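Local coordinates for Ras-associated and pleckstrin homology domains-containing protein 1 (Homo sapiens, PDB 4GN1) that mediates localized membrane signals, is implicated in regulating lamellipodial dynamics and brings Ena/VASP-family proteins to the leading edge, here as its Ras-association and PH domains, at residues 25-28 with 29-32; 64-68 with 69-73. All coordinates share one frame; numbering follows the deposited sequence.

Interaction 1 (25-28 with 29-32)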
# COMPACT_ATOMS: atom_id res chain seq x y z
N ARG A 25 -4.53 15.74 15.95
CA ARG A 25 -3.76 16.47 14.93
C ARG A 25 -2.58 15.67 14.37
O ARG A 25 -1.96 16.08 13.40
CB ARG A 25 -3.24 17.80 15.50
CG ARG A 25 -4.31 18.88 15.66
CD ARG A 25 -3.73 20.13 16.30
NE ARG A 25 -2.77 20.79 15.42
CZ ARG A 25 -3.07 21.74 14.54
NH1 ARG A 25 -4.33 22.17 14.43
NH2 ARG A 25 -2.12 22.28 13.77
N GLN A 26 -2.25 14.54 14.99
CA GLN A 26 -0.97 13.91 14.72
C GLN A 26 -0.98 13.12 13.44
O GLN A 26 -1.96 12.46 13.12
CB GLN A 26 -0.53 13.03 15.89
CG GLN A 26 0.01 13.82 17.07
CD GLN A 26 0.36 12.94 18.25
OE1 GLN A 26 -0.37 12.01 18.57
NE2 GLN A 26 1.47 13.23 18.89
N THR A 27 0.13 13.19 12.72
CA THR A 27 0.37 12.30 11.60
C THR A 27 0.94 10.97 12.16
O THR A 27 1.42 10.91 13.30
CB THR A 27 1.46 12.87 10.69
OG1 THR A 27 2.66 12.90 11.44
CG2 THR A 27 1.13 14.31 10.22
N VAL A 28 0.93 9.94 11.33
CA VAL A 28 1.53 8.63 11.65
C VAL A 28 3.02 8.80 11.97
O VAL A 28 3.55 8.18 12.90
CB VAL A 28 1.28 7.61 10.50
CG1 VAL A 28 2.17 6.38 10.64
CG2 VAL A 28 -0.18 7.17 10.50
N ARG A 29 3.68 9.67 11.20
CA ARG A 29 5.08 10.05 11.43
C ARG A 29 5.29 10.48 12.86
O ARG A 29 6.15 9.95 13.55
CB ARG A 29 5.52 11.16 10.44
CG ARG A 29 6.81 11.91 10.79
CD ARG A 29 7.99 10.98 11.10
NE ARG A 29 8.16 9.93 10.10
CZ ARG A 29 8.72 8.74 10.32
NH1 ARG A 29 9.18 8.44 11.52
NH2 ARG A 29 8.81 7.84 9.34
N GLN A 30 4.50 11.44 13.32
CA GLN A 30 4.58 11.88 14.71
C GLN A 30 4.34 10.78 15.74
O GLN A 30 4.99 10.76 16.77
CB GLN A 30 3.63 13.03 14.97
CG GLN A 30 4.15 14.36 14.44
CD GLN A 30 3.11 15.43 14.45
OE1 GLN A 30 2.10 15.36 13.73
NE2 GLN A 30 3.34 16.45 15.25
N VAL A 31 3.39 9.90 15.46
CA VAL A 31 3.06 8.78 16.32
C VAL A 31 4.20 7.78 16.34
O VAL A 31 4.59 7.33 17.40
CB VAL A 31 1.75 8.11 15.86
CG1 VAL A 31 1.58 6.72 16.46
CG2 VAL A 31 0.57 9.04 16.16
N LEU A 32 4.74 7.46 15.17
CA LEU A 32 5.92 6.60 15.09
C LEU A 32 7.15 7.17 15.82
O LEU A 32 7.88 6.42 16.49
CB LEU A 32 6.29 6.34 13.63
CG LEU A 32 5.40 5.32 12.90
CD1 LEU A 32 5.73 5.37 11.42
CD2 LEU A 32 5.58 3.91 13.43
O HOH W 1 0.82 17.27 12.48
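T27 and Q30 hold each other in a reciprocal grip at the start of helix 28-39. The hydroxyl of T27 sits between its own backbone N and carbonyl carbon (chi1 65°), which turns OG1 toward the first turn of the helix. There it accepts a hydrogen bond from Q30 N, with Q30 N 3.0 Å from T27 OG1 in a nearly straight bond. Q30 answers with its side chain. CG lies beside its backbone N and the chain runs extended beyond it, back along the incoming loop and across the T27 side chain at about a right angle. Q30 OE1 thereby accepts a hydrogen bond from T27 N at 3.1 Å, the donor tilted 24° from the carbonyl plane. The same oxygen also accepts a hydrogen bond from a water, 2.6 Å from Q30 OE1, that also donates to R25 O, so protein and solvent together fix the amide end.

The methyl CG2 of V31 lies 3.9 Å from Q26 OE1, where the two side chains cross roughly at right angles; that oxygen is itself bonded to the backbone N of D23. On the inner side V28 and L32 run side by side, V28 CG1 3.8 Å from L32 CD1, and both also meet L49 of strand 47-53. Backbone bonds take over from V31 onward, L32 N being 2.7 Å from V28 O. With T27 as N-cap and Q30 returning the bond, this is a classical capping box, opening the helix that follows the first β-hairpin of a ubiquitin-like Ras-association domain.

Interaction 2 (64-68 with 69-73)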
# COMPACT_ATOMS: atom_id res chain seq x y z
N ASP A 64 3.08 7.96 6.17
CA ASP A 64 3.49 8.72 7.35
C ASP A 64 2.83 10.08 7.51
O ASP A 64 2.78 10.64 8.61
CB ASP A 64 5.00 8.84 7.36
CG ASP A 64 5.66 7.52 7.69
OD1 ASP A 64 4.94 6.65 8.26
OD2 ASP A 64 6.86 7.36 7.37
N HIS A 65 2.30 10.58 6.41
CA HIS A 65 1.61 11.84 6.39
C HIS A 65 0.18 11.76 6.82
O HIS A 65 -0.50 12.78 6.84
CB HIS A 65 1.67 12.43 4.99
CG HIS A 65 0.83 11.69 3.95
ND1 HIS A 65 -0.33 12.20 3.44
CD2 HIS A 65 1.05 10.51 3.28
CE1 HIS A 65 -0.82 11.38 2.52
NE2 HIS A 65 0.01 10.33 2.43
N GLU A 66 -0.30 10.57 7.12
CA GLU A 66 -1.73 10.37 7.32
C GLU A 66 -2.09 10.70 8.76
O GLU A 66 -1.32 10.37 9.69
CB GLU A 66 -2.15 8.93 7.01
CG GLU A 66 -2.06 8.58 5.53
CD GLU A 66 -2.75 7.27 5.20
OE1 GLU A 66 -4.02 7.25 5.16
OE2 GLU A 66 -2.01 6.28 4.96
N ASN A 67 -3.25 11.33 8.92
CA ASN A 67 -3.80 11.58 10.23
C ASN A 67 -4.27 10.23 10.79
O ASN A 67 -5.14 9.56 10.21
CB ASN A 67 -4.92 12.62 10.11
CG ASN A 67 -5.42 13.12 11.46
OD1 ASN A 67 -6.10 12.40 12.19
ND2 ASN A 67 -5.11 14.35 11.78
N LEU A 68 -3.65 9.79 11.88
CA LEU A 68 -4.01 8.50 12.47
C LEU A 68 -5.46 8.45 12.97
O LEU A 68 -6.23 7.54 12.62
CB LEU A 68 -3.04 8.12 13.60
CG LEU A 68 -3.30 6.73 14.22
CD1 LEU A 68 -3.36 5.63 13.14
CD2 LEU A 68 -2.28 6.40 15.31
N VAL A 69 -5.82 9.45 13.76
CA VAL A 69 -7.12 9.47 14.41
C VAL A 69 -8.19 9.40 13.36
O VAL A 69 -9.12 8.62 13.50
CB VAL A 69 -7.32 10.67 15.37
CG1 VAL A 69 -8.79 10.82 15.77
CG2 VAL A 69 -6.49 10.47 16.61
N GLU A 70 -8.05 10.19 12.30
CA GLU A 70 -9.02 10.20 11.19
C GLU A 70 -9.19 8.84 10.53
O GLU A 70 -10.29 8.47 10.14
CB GLU A 70 -8.66 11.30 10.19
CG GLU A 70 -8.95 11.05 8.71
CD GLU A 70 -8.26 12.13 7.85
OE1 GLU A 70 -7.56 11.82 6.87
OE2 GLU A 70 -8.36 13.31 8.21
N ASN A 71 -8.11 8.08 10.43
CA ASN A 71 -8.23 6.77 9.85
C ASN A 71 -8.94 5.81 10.78
O ASN A 71 -9.73 4.96 10.33
CB ASN A 71 -6.86 6.27 9.43
CG ASN A 71 -6.47 6.82 8.08
OD1 ASN A 71 -7.11 6.53 7.08
ND2 ASN A 71 -5.44 7.63 8.04
N LEU A 72 -8.70 5.97 12.08
CA LEU A 72 -9.24 5.09 13.08
C LEU A 72 -10.74 5.25 13.21
O LEU A 72 -11.43 4.27 13.50
CB LEU A 72 -8.58 5.31 14.44
CG LEU A 72 -7.12 4.92 14.70
CD1 LEU A 72 -6.86 5.01 16.20
CD2 LEU A 72 -6.74 3.53 14.19
N LEU A 73 -11.25 6.46 12.99
CA LEU A 73 -12.69 6.70 12.98
C LEU A 73 -13.43 5.87 11.91
O LEU A 73 -14.62 5.61 12.05
CB LEU A 73 -13.03 8.19 12.81
CG LEU A 73 -12.54 9.11 13.92
CD1 LEU A 73 -12.90 10.56 13.66
CD2 LEU A 73 -13.06 8.66 15.28
O HOH W 2 -5.06 11.55 6.88
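N67 and E70 meet where the short helix 68-72 begins. N67 is the N-cap: its CG stands opposite the backbone N (chi1 -171°), and OD1 accepts a hydrogen bond from E70 N at 2.9 Å. The E70 side chain crosses that of N67, their amide and carboxylate planes only 16° apart. A water closes the return path, donating to E70 OE1 at 2.5 Å and accepting from N67 N, so the glutamate reaches the cap residue's amide through solvent.

N71 turns its amide back over the incoming loop. Its ND2 donates a hydrogen bond to E66 OE1 (3.2 Å), coming from above the carboxylate plane, and makes a weak bond to N67 O at 2.9 Å. One amide group thus spans a side chain and a backbone carbonyl ahead of the helix.

In the second shell, E66 OE2 is held by R60 in a salt bridge and by the backbone N of E63, while N67 ND2 donates to E24 O. Within the first turn of the helix, L68 CD1 and L72 CD2 lie 4.1 Å apart. L68 touches V31 of helix 28-39, and both leucines rest on I8, seating the short helix against strand 5-11 of the Ras-association domain.

In the fold
From the N terminus, the hairpin of strands 5-11 and 17-23 leads into interaction 1, which closes the loop after strand 17-23 onto the start of helix 28-39. Strands 47-53 and 58-61 follow before interaction 2 closes the loop at 64-68 onto helix 68-72. The two contacts are in series, neither nested nor crossed, yet their centres lie about 8 Å apart and they touch. R29 NH2 forms a salt bridge with D64 OD2 at 2.8 Å, and V28 N probably hydrogen-bonds to E66 O. The first turn of helix 28-39 is thus joined to the loop that enters helix 68-72, within one Ras-association domain.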